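Local coordinates for separin (Saccharomyces cerevisiae, PDB 5U1T), which cleaves the cohesin subunit MCD1/SCC1 at the onset of anaphase as a caspase-like cysteine protease that securin holds inactive for most of the cell cycle, at residues L154-S158 with Y238-F242; R334-K340 with D384-P388; L675-I680 with L711-E717; K679-L684 with L731-V735. One frame throughout, in Å; residues are numbered along the deposited sequence.

Contact 1 of 4, residues L154-S158 with Y238-F242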
# COMPACT_ATOMS: atom_id res chain seq x y z
N LEU A 154 -54.85 47.70 8.07
CA LEU A 154 -55.26 47.35 9.42
C LEU A 154 -54.57 46.05 9.86
O LEU A 154 -54.00 46.01 10.94
CB LEU A 154 -56.78 47.22 9.50
CG LEU A 154 -57.55 48.54 9.35
CD1 LEU A 154 -59.06 48.36 9.46
CD2 LEU A 154 -57.06 49.60 10.33
N GLU A 155 -54.59 45.02 9.01
CA GLU A 155 -53.96 43.72 9.32
C GLU A 155 -52.47 43.87 9.67
O GLU A 155 -51.98 43.31 10.66
CB GLU A 155 -54.14 42.75 8.14
CG GLU A 155 -53.12 41.60 8.08
CD GLU A 155 -53.34 40.52 9.14
OE1 GLU A 155 -52.50 39.58 9.21
OE2 GLU A 155 -54.33 40.61 9.91
N LEU A 156 -51.77 44.64 8.84
CA LEU A 156 -50.41 45.09 9.09
C LEU A 156 -50.23 45.62 10.50
O LEU A 156 -49.46 45.07 11.29
CB LEU A 156 -50.04 46.18 8.09
CG LEU A 156 -48.72 46.89 8.32
CD1 LEU A 156 -47.65 45.88 8.07
CD2 LEU A 156 -48.58 48.09 7.40
N PHE A 157 -50.95 46.69 10.81
CA PHE A 157 -50.73 47.38 12.06
C PHE A 157 -51.33 46.62 13.23
O PHE A 157 -50.82 46.70 14.35
CB PHE A 157 -51.27 48.80 11.97
CG PHE A 157 -50.32 49.76 11.30
CD1 PHE A 157 -49.17 50.21 11.96
CD2 PHE A 157 -50.54 50.21 10.01
CE1 PHE A 157 -48.29 51.09 11.35
CE2 PHE A 157 -49.66 51.09 9.40
CZ PHE A 157 -48.54 51.54 10.07
N SER A 158 -52.37 45.83 12.98
CA SER A 158 -52.89 44.89 13.98
C SER A 158 -51.75 44.03 14.53
O SER A 158 -51.57 43.93 15.73
CB SER A 158 -53.99 44.00 13.39
OG SER A 158 -54.49 43.06 14.34
N TYR A 238 -60.86 44.01 14.09
CA TYR A 238 -59.52 44.40 14.51
C TYR A 238 -59.48 45.10 15.86
O TYR A 238 -58.57 44.80 16.66
CB TYR A 238 -58.90 45.31 13.45
CG TYR A 238 -58.65 44.60 12.15
CD1 TYR A 238 -57.71 43.56 12.06
CD2 TYR A 238 -59.35 44.95 11.00
CE1 TYR A 238 -57.48 42.90 10.87
CE2 TYR A 238 -59.13 44.31 9.81
CZ TYR A 238 -58.19 43.29 9.75
OH TYR A 238 -57.98 42.65 8.55
N LEU A 239 -60.45 45.99 16.11
CA LEU A 239 -60.51 46.87 17.29
C LEU A 239 -59.89 46.29 18.55
O LEU A 239 -59.11 46.97 19.22
CB LEU A 239 -61.97 47.25 17.59
CG LEU A 239 -62.37 48.28 18.68
CD1 LEU A 239 -62.45 47.67 20.08
CD2 LEU A 239 -61.46 49.51 18.70
N ASN A 240 -60.23 45.05 18.87
CA ASN A 240 -59.66 44.41 20.05
C ASN A 240 -58.15 44.44 20.04
O ASN A 240 -57.52 44.85 21.01
CB ASN A 240 -60.14 42.97 20.17
CG ASN A 240 -59.77 42.35 21.51
OD1 ASN A 240 -60.37 42.67 22.54
ND2 ASN A 240 -58.78 41.46 21.50
N SER A 241 -57.56 44.01 18.92
CA SER A 241 -56.11 43.99 18.77
C SER A 241 -55.51 45.38 19.04
O SER A 241 -54.60 45.53 19.86
CB SER A 241 -55.72 43.49 17.37
OG SER A 241 -54.33 43.22 17.27
N PHE A 242 -56.06 46.39 18.37
CA PHE A 242 -55.55 47.76 18.47
C PHE A 242 -55.58 48.32 19.89
O PHE A 242 -54.58 48.87 20.36
CB PHE A 242 -56.34 48.67 17.55
CG PHE A 242 -55.90 48.61 16.14
CD1 PHE A 242 -56.44 47.68 15.27
CD2 PHE A 242 -54.95 49.49 15.66
CE1 PHE A 242 -56.04 47.63 13.95
CE2 PHE A 242 -54.54 49.44 14.35
CZ PHE A 242 -55.09 48.51 13.49

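Contact 2 of 4, residues R334-K340 with D384-P388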
# COMPACT_ATOMS: atom_id res chain seq x y z
N ARG A 334 -56.42 34.86 16.04
CA ARG A 334 -55.46 35.70 15.32
C ARG A 334 -55.96 37.14 15.27
O ARG A 334 -55.24 38.08 15.64
CB ARG A 334 -55.21 35.18 13.91
CG ARG A 334 -53.85 34.52 13.74
CD ARG A 334 -53.41 34.46 12.28
NE ARG A 334 -52.24 35.29 12.02
CZ ARG A 334 -52.23 36.34 11.21
NH1 ARG A 334 -53.33 36.69 10.56
NH2 ARG A 334 -51.11 37.05 11.04
N LEU A 335 -57.21 37.30 14.81
CA LEU A 335 -57.86 38.60 14.66
C LEU A 335 -57.78 39.45 15.91
O LEU A 335 -57.35 40.60 15.87
CB LEU A 335 -59.32 38.41 14.27
CG LEU A 335 -59.50 38.05 12.81
CD1 LEU A 335 -60.84 37.38 12.55
CD2 LEU A 335 -59.30 39.31 11.95
N GLU A 336 -58.19 38.86 17.02
CA GLU A 336 -58.19 39.53 18.31
C GLU A 336 -56.79 39.91 18.75
O GLU A 336 -56.59 40.92 19.41
CB GLU A 336 -58.84 38.63 19.35
CG GLU A 336 -60.31 38.40 19.06
CD GLU A 336 -61.13 39.62 19.39
OE1 GLU A 336 -61.22 39.89 20.61
OE2 GLU A 336 -61.66 40.29 18.47
N GLY A 337 -55.82 39.08 18.38
CA GLY A 337 -54.43 39.35 18.68
C GLY A 337 -54.20 39.44 20.18
O GLY A 337 -53.69 40.44 20.67
N LEU A 338 -54.62 38.41 20.89
CA LEU A 338 -54.31 38.28 22.31
C LEU A 338 -52.90 37.75 22.50
O LEU A 338 -52.42 36.92 21.72
CB LEU A 338 -55.30 37.33 22.99
CG LEU A 338 -56.51 37.86 23.77
CD1 LEU A 338 -57.17 36.69 24.49
CD2 LEU A 338 -56.12 38.93 24.77
N PRO A 339 -52.22 38.23 23.55
CA PRO A 339 -50.93 37.65 23.93
C PRO A 339 -51.09 36.18 24.30
O PRO A 339 -52.07 35.82 24.94
CB PRO A 339 -50.51 38.49 25.14
CG PRO A 339 -51.28 39.76 25.02
CD PRO A 339 -52.58 39.38 24.39
N LYS A 340 -50.14 35.36 23.91
CA LYS A 340 -50.25 33.96 24.19
C LYS A 340 -50.31 33.66 25.67
O LYS A 340 -49.64 34.30 26.46
CB LYS A 340 -49.04 33.25 23.61
CG LYS A 340 -47.72 33.70 24.21
CD LYS A 340 -46.54 32.96 23.60
CE LYS A 340 -45.21 33.41 24.19
NZ LYS A 340 -44.88 34.83 23.89
N ASP A 384 -46.92 34.27 14.81
CA ASP A 384 -47.30 35.41 15.64
C ASP A 384 -46.75 35.27 17.06
O ASP A 384 -46.53 36.25 17.75
CB ASP A 384 -48.83 35.55 15.71
CG ASP A 384 -49.45 36.01 14.40
OD1 ASP A 384 -48.71 36.22 13.42
OD2 ASP A 384 -50.69 36.16 14.35
N TYR A 385 -46.53 34.02 17.46
CA TYR A 385 -46.20 33.68 18.84
C TYR A 385 -44.76 33.23 19.05
O TYR A 385 -44.37 32.88 20.16
CB TYR A 385 -47.11 32.55 19.33
CG TYR A 385 -48.50 32.95 19.73
CD1 TYR A 385 -48.91 34.28 19.75
CD2 TYR A 385 -49.42 31.98 20.12
CE1 TYR A 385 -50.21 34.63 20.13
CE2 TYR A 385 -50.71 32.31 20.51
CZ TYR A 385 -51.10 33.63 20.52
OH TYR A 385 -52.38 33.93 20.91
N LYS A 386 -43.97 33.22 17.98
CA LYS A 386 -42.64 32.62 18.01
C LYS A 386 -42.68 31.25 18.68
O LYS A 386 -42.15 31.07 19.77
CB LYS A 386 -41.66 33.54 18.74
CG LYS A 386 -41.61 34.95 18.17
CD LYS A 386 -40.72 35.84 19.00
CE LYS A 386 -40.74 37.25 18.47
NZ LYS A 386 -42.12 37.81 18.54
N GLU A 387 -43.35 30.30 18.04
CA GLU A 387 -43.49 28.94 18.56
C GLU A 387 -42.94 27.93 17.56
O GLU A 387 -43.70 27.34 16.79
CB GLU A 387 -44.95 28.63 18.87
CG GLU A 387 -45.49 29.41 20.05
CD GLU A 387 -44.97 28.88 21.36
OE1 GLU A 387 -44.64 27.68 21.42
OE2 GLU A 387 -44.89 29.67 22.33
N PRO A 388 -41.62 27.73 17.58
CA PRO A 388 -40.95 26.93 16.56
C PRO A 388 -41.23 25.45 16.75
O PRO A 388 -41.52 24.76 15.77
CB PRO A 388 -39.47 27.25 16.77
CG PRO A 388 -39.45 28.45 17.67
CD PRO A 388 -40.66 28.30 18.52

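Contact 3 of 4, residues L675-I680 with L711-E717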
# COMPACT_ATOMS: atom_id res chain seq x y z
N LEU A 675 -9.81 1.77 21.91
CA LEU A 675 -10.23 1.17 20.65
C LEU A 675 -11.68 0.74 20.70
O LEU A 675 -12.38 0.78 19.69
CB LEU A 675 -9.36 -0.04 20.31
CG LEU A 675 -7.90 0.19 19.91
CD1 LEU A 675 -7.20 -1.15 19.85
CD2 LEU A 675 -7.79 0.91 18.58
N SER A 676 -12.13 0.32 21.88
CA SER A 676 -13.48 -0.19 22.01
C SER A 676 -14.51 0.83 21.57
O SER A 676 -15.60 0.46 21.15
CB SER A 676 -13.76 -0.61 23.45
OG SER A 676 -12.89 -1.66 23.84
N THR A 677 -14.17 2.12 21.65
CA THR A 677 -15.13 3.15 21.25
C THR A 677 -14.70 3.89 20.00
O THR A 677 -15.51 4.63 19.42
CB THR A 677 -15.37 4.21 22.37
OG1 THR A 677 -14.20 5.01 22.55
CG2 THR A 677 -15.77 3.54 23.70
N ALA A 678 -13.45 3.71 19.58
CA ALA A 678 -12.99 4.37 18.36
C ALA A 678 -13.77 3.85 17.16
O ALA A 678 -13.99 2.64 17.03
CB ALA A 678 -11.51 4.15 18.17
N LYS A 679 -14.21 4.74 16.28
CA LYS A 679 -14.89 4.29 15.07
C LYS A 679 -13.88 3.56 14.21
O LYS A 679 -12.67 3.76 14.37
CB LYS A 679 -15.53 5.44 14.30
CG LYS A 679 -16.65 5.00 13.36
CD LYS A 679 -17.00 6.08 12.34
CE LYS A 679 -15.85 6.28 11.33
NZ LYS A 679 -15.48 4.99 10.68
N ILE A 680 -14.38 2.75 13.28
CA ILE A 680 -13.54 1.82 12.53
C ILE A 680 -12.47 2.54 11.72
O ILE A 680 -11.40 1.99 11.49
CB ILE A 680 -14.38 0.92 11.58
CG1 ILE A 680 -15.65 0.45 12.28
CG2 ILE A 680 -13.57 -0.30 11.15
CD1 ILE A 680 -15.40 -0.22 13.61
N LEU A 711 -4.95 -7.16 19.61
CA LEU A 711 -5.71 -6.33 18.68
C LEU A 711 -7.01 -6.99 18.13
O LEU A 711 -8.04 -6.33 18.07
CB LEU A 711 -4.80 -5.91 17.52
CG LEU A 711 -5.30 -4.75 16.67
CD1 LEU A 711 -5.98 -3.73 17.57
CD2 LEU A 711 -4.14 -4.12 15.92
N PRO A 712 -6.97 -8.28 17.74
CA PRO A 712 -8.24 -8.90 17.35
C PRO A 712 -9.25 -9.05 18.49
O PRO A 712 -10.44 -9.16 18.21
CB PRO A 712 -7.81 -10.29 16.86
CG PRO A 712 -6.39 -10.15 16.49
CD PRO A 712 -5.82 -9.17 17.46
N ALA A 713 -8.78 -9.05 19.74
CA ALA A 713 -9.67 -9.22 20.89
C ALA A 713 -10.45 -7.94 21.21
O ALA A 713 -11.41 -7.95 21.99
CB ALA A 713 -8.88 -9.69 22.10
N MET A 714 -10.02 -6.84 20.60
CA MET A 714 -10.53 -5.54 20.96
C MET A 714 -11.17 -4.81 19.82
O MET A 714 -11.96 -3.89 20.02
CB MET A 714 -9.41 -4.69 21.54
CG MET A 714 -8.86 -5.27 22.83
SD MET A 714 -7.57 -4.21 23.49
CE MET A 714 -6.61 -3.88 22.01
N LYS A 715 -10.81 -5.20 18.60
CA LYS A 715 -11.42 -4.60 17.43
C LYS A 715 -11.51 -5.64 16.33
O LYS A 715 -10.81 -5.54 15.31
CB LYS A 715 -10.61 -3.38 16.98
CG LYS A 715 -11.43 -2.25 16.36
CD LYS A 715 -12.32 -1.57 17.40
CE LYS A 715 -13.24 -0.49 16.79
NZ LYS A 715 -14.24 -0.00 17.78
N PRO A 716 -12.38 -6.65 16.52
CA PRO A 716 -12.51 -7.79 15.60
C PRO A 716 -12.69 -7.35 14.15
O PRO A 716 -12.12 -7.96 13.24
CB PRO A 716 -13.77 -8.51 16.11
CG PRO A 716 -13.88 -8.13 17.52
CD PRO A 716 -13.37 -6.72 17.60
N GLU A 717 -13.46 -6.30 13.95
CA GLU A 717 -13.80 -5.87 12.60
C GLU A 717 -12.56 -5.35 11.86
O GLU A 717 -12.62 -5.08 10.66
CB GLU A 717 -14.92 -4.82 12.62
CG GLU A 717 -14.62 -3.58 13.45
CD GLU A 717 -15.04 -3.71 14.93
OE1 GLU A 717 -14.74 -4.74 15.57
OE2 GLU A 717 -15.67 -2.76 15.46

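Contact 4 of 4, residues K679-L684 with L731-V735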
# COMPACT_ATOMS: atom_id res chain seq x y z
N LYS A 679 -14.21 4.74 16.28
CA LYS A 679 -14.89 4.29 15.07
C LYS A 679 -13.88 3.56 14.21
O LYS A 679 -12.67 3.76 14.37
CB LYS A 679 -15.53 5.44 14.30
CG LYS A 679 -16.65 5.00 13.36
CD LYS A 679 -17.00 6.08 12.34
CE LYS A 679 -15.85 6.28 11.33
NZ LYS A 679 -15.48 4.99 10.68
N ILE A 680 -14.38 2.75 13.28
CA ILE A 680 -13.54 1.82 12.53
C ILE A 680 -12.47 2.54 11.72
O ILE A 680 -11.40 1.99 11.49
CB ILE A 680 -14.38 0.92 11.58
CG1 ILE A 680 -15.65 0.45 12.28
CG2 ILE A 680 -13.57 -0.30 11.15
CD1 ILE A 680 -15.40 -0.22 13.61
N GLU A 681 -12.76 3.77 11.32
CA GLU A 681 -11.79 4.52 10.54
C GLU A 681 -10.60 4.98 11.39
O GLU A 681 -9.45 4.90 10.96
CB GLU A 681 -12.44 5.73 9.86
CG GLU A 681 -12.05 5.82 8.39
CD GLU A 681 -12.19 7.22 7.79
OE1 GLU A 681 -13.09 8.00 8.22
OE2 GLU A 681 -11.40 7.51 6.85
N GLN A 682 -10.87 5.44 12.60
CA GLN A 682 -9.80 5.88 13.47
C GLN A 682 -8.98 4.69 13.98
O GLN A 682 -7.78 4.80 14.18
CB GLN A 682 -10.35 6.69 14.63
CG GLN A 682 -10.42 8.17 14.32
CD GLN A 682 -11.39 8.51 13.18
OE1 GLN A 682 -12.57 8.10 13.19
NE2 GLN A 682 -10.89 9.26 12.18
N ALA A 683 -9.64 3.55 14.17
CA ALA A 683 -8.98 2.35 14.66
C ALA A 683 -8.07 1.78 13.59
O ALA A 683 -6.98 1.29 13.87
CB ALA A 683 -10.00 1.32 15.09
N LEU A 684 -8.53 1.84 12.34
CA LEU A 684 -7.71 1.43 11.22
C LEU A 684 -6.48 2.32 11.17
O LEU A 684 -5.36 1.85 10.94
CB LEU A 684 -8.49 1.49 9.91
CG LEU A 684 -9.33 0.27 9.53
CD1 LEU A 684 -10.30 0.62 8.40
CD2 LEU A 684 -8.46 -0.91 9.13
N LEU A 731 -14.28 1.30 3.48
CA LEU A 731 -13.68 0.86 4.73
C LEU A 731 -13.28 -0.60 4.66
O LEU A 731 -12.31 -1.03 5.29
CB LEU A 731 -14.64 1.03 5.90
CG LEU A 731 -15.02 2.42 6.39
CD1 LEU A 731 -15.79 2.29 7.69
CD2 LEU A 731 -13.77 3.27 6.56
N TYR A 732 -14.05 -1.38 3.92
CA TYR A 732 -13.75 -2.80 3.79
C TYR A 732 -12.43 -2.95 3.04
O TYR A 732 -11.61 -3.77 3.43
CB TYR A 732 -14.88 -3.55 3.09
CG TYR A 732 -14.56 -5.00 2.80
CD1 TYR A 732 -13.93 -5.80 3.75
CD2 TYR A 732 -14.91 -5.57 1.58
CE1 TYR A 732 -13.64 -7.13 3.49
CE2 TYR A 732 -14.63 -6.90 1.31
CZ TYR A 732 -13.99 -7.67 2.26
OH TYR A 732 -13.71 -8.99 1.98
N ILE A 733 -12.23 -2.15 2.00
CA ILE A 733 -10.97 -2.12 1.27
C ILE A 733 -9.83 -1.77 2.24
O ILE A 733 -8.74 -2.37 2.19
CB ILE A 733 -11.01 -1.10 0.12
CG1 ILE A 733 -12.01 -1.53 -0.95
CG2 ILE A 733 -9.64 -0.93 -0.51
CD1 ILE A 733 -11.60 -2.74 -1.72
N LYS A 734 -10.09 -0.82 3.13
CA LYS A 734 -9.09 -0.36 4.08
C LYS A 734 -8.74 -1.43 5.11
O LYS A 734 -7.59 -1.52 5.54
CB LYS A 734 -9.56 0.92 4.77
CG LYS A 734 -9.30 2.19 3.96
CD LYS A 734 -10.02 3.40 4.55
CE LYS A 734 -9.67 4.69 3.79
NZ LYS A 734 -10.02 5.94 4.56
N VAL A 735 -9.72 -2.24 5.50
CA VAL A 735 -9.49 -3.39 6.38
C VAL A 735 -8.55 -4.42 5.73
O VAL A 735 -7.58 -4.87 6.34
CB VAL A 735 -10.84 -4.08 6.78
CG1 VAL A 735 -10.63 -5.50 7.25
CG2 VAL A 735 -11.57 -3.27 7.84

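Contact 1 of 4, residues L154-S158 with Y238-F242
Two aromatic side chains of helix 236-250 reach across to the last turn of helix 146-158. Y238 and F242 are one turn apart and enclose the ridge formed by L154 and S158, which are also one turn apart. L154 and S158 are the bumps. L154 CB lies over the face of the Y238 ring, 3.9 Å from the ring centroid and 21° off the normal, a CH-pi contact. L154 CD2 is 3.9 Å from F242 CZ. The F242 ring fills the hollow beside L154, F157 and S158, with F242 CE2 4.1 Å from F157 CB. S158 CB rests 4.0 Å from Y238 CD1. The Y238 ring extends further, so that its OH comes within 3.9 Å of E155 CB. The short helical segments run at 34° to each other with axes 9.9 Å apart. The backbones come closest at the two serines, where S158 CA and S241 CA are 5.8 Å apart. In this N-terminal part of the helical region, F193 of helix 190-203 touches L154 and L192 touches F242. S158 OG and S241 OG share a hydrogen bond of 2.9 Å, so the two hydroxyls pair with each other inside an otherwise apolar interface.

Contact 2 of 4, residues R334-K340 with D384-P388
This is a polar surface contact between two helix ends. The C-terminal end of helix 319-336 and the loop after it meet the turn that joins helix 365-384 to helix 388-404. The helix ends are joined by a salt bridge, R334 NE to D384 OD2 at 2.9 Å. The hydrogen bond in this pair is weak, and D384 also pairs with R162. G337 leaves the helix with positive phi, and the chain then runs extended past Y385. There the Y385 OH donates a hydrogen bond of 3.1 Å to L338 O at the edge of the ring. K340 covers one ring face: its CB is 3.6 Å from the Y385 ring centroid and 8° off the normal, a CH-pi contact. The aliphatic K340 CD lies 3.9 Å from E387 OE2, while E387 forms a salt bridge with R390. K386 ends the helical conformation after helix 365-384, so the chain turns and E387 becomes the N-cap residue of helix 388-404. L335 and L338 also touch helix 236-250, and R334 also pairs with E155 of helix 146-158.

Contact 3 of 4, residues L675-I680 with L711-E717
L711 sits in the last turns of helix 700-714, which is weakly bonded here. Its CD1 meets L675 CD1 at 3.7 Å. Three residues on, M714 adds its methyl to the same leucine, with M714 CE 3.5 Å from L675 CD1. L675 is thus covered by two apolar side chains. Its other neighbours include A683 and H686 of helix 680-689. The backbones are closest here, with S676 CA 6.2 Å from M714 CA. K715 follows and is the centre of the contact. Its backbone leaves the helix, and its long side chain crosses to the loop that leads into helix 680-689. K715 NZ donates to L675 O and to A678 O, each at 2.8 Å. These two carbonyls flank a turn, which also has a weak backbone bond of 3.1 Å from A678 N to L675 O. The aliphatic part of K715 is used too: its CE lies 3.9 Å from I680 CD1. E717 ends the segment in a 3-10 turn. Its OE2 approaches I680 CD1 at 3.2 Å and forms a long salt bridge of 3.9 Å to K715 NZ. The contact therefore joins a loop to a helix end in the helical region. A buried lysine ammonium binds the carbonyls of the turn, with some charge compensation from E717 and an apolar patch alongside.

Contact 4 of 4, residues K679-L684 with L731-V735
K679 is the N-cap residue of helix 680-689. Its side chain curls back, and K679 NZ lies 4.0 Å from L731 CD1. I680 opens the helix and packs loosely on the same leucine, with I680 CB 4.4 Å from L731 CD1; it also touches E717. E681 CG lies against L731 CD2 at 3.6 Å, and E681 OE2 forms a salt bridge with K734 NZ at 3.1 Å. L731 thus projects into the space beside K679, I680 and E681. L684 is one turn beyond I680 and points at the other helix. Its CD1 packs on K734 CB at 3.7 Å, and its CD2 lies 3.8 Å from V735 CA and 4.1 Å from V735 CG2. This places L684 in the hollow by L731, K734 and V735. The short helical segments are close to parallel, at 24°, with axes 10.7 Å apart. E681 CA and L731 CA are 7.1 Å apart, as are L684 CA and V735 CA. I733 and K734 also touch S784 of helix 782-805. Between these two helices of the helical region, buried L684 and V735 supply apolar packing, while the E681-K734 charge pair closes the partly exposed edge.

All four contacts lie away from the probable catalytic cysteine, in two separate parts of the helical region. Contacts 1 and 2 are neighbours, their centres 13 Å apart. They are joined by the E155-R334 salt bridge and a probable hydrogen bond from N240 ND2 to E336 O. Contact 1 is buried and mainly aromatic and apolar; contact 2 is at the surface and mainly polar. Contacts 3 and 4 are both partly buried and share K679 and I680. Contact 3 relies on a lysine bound to backbone carbonyls, contact 4 on leucines and one salt bridge. E717 O also packs on V735 CG2. The two pairs are far apart: contacts 2 and 3 have centres 54 Å apart.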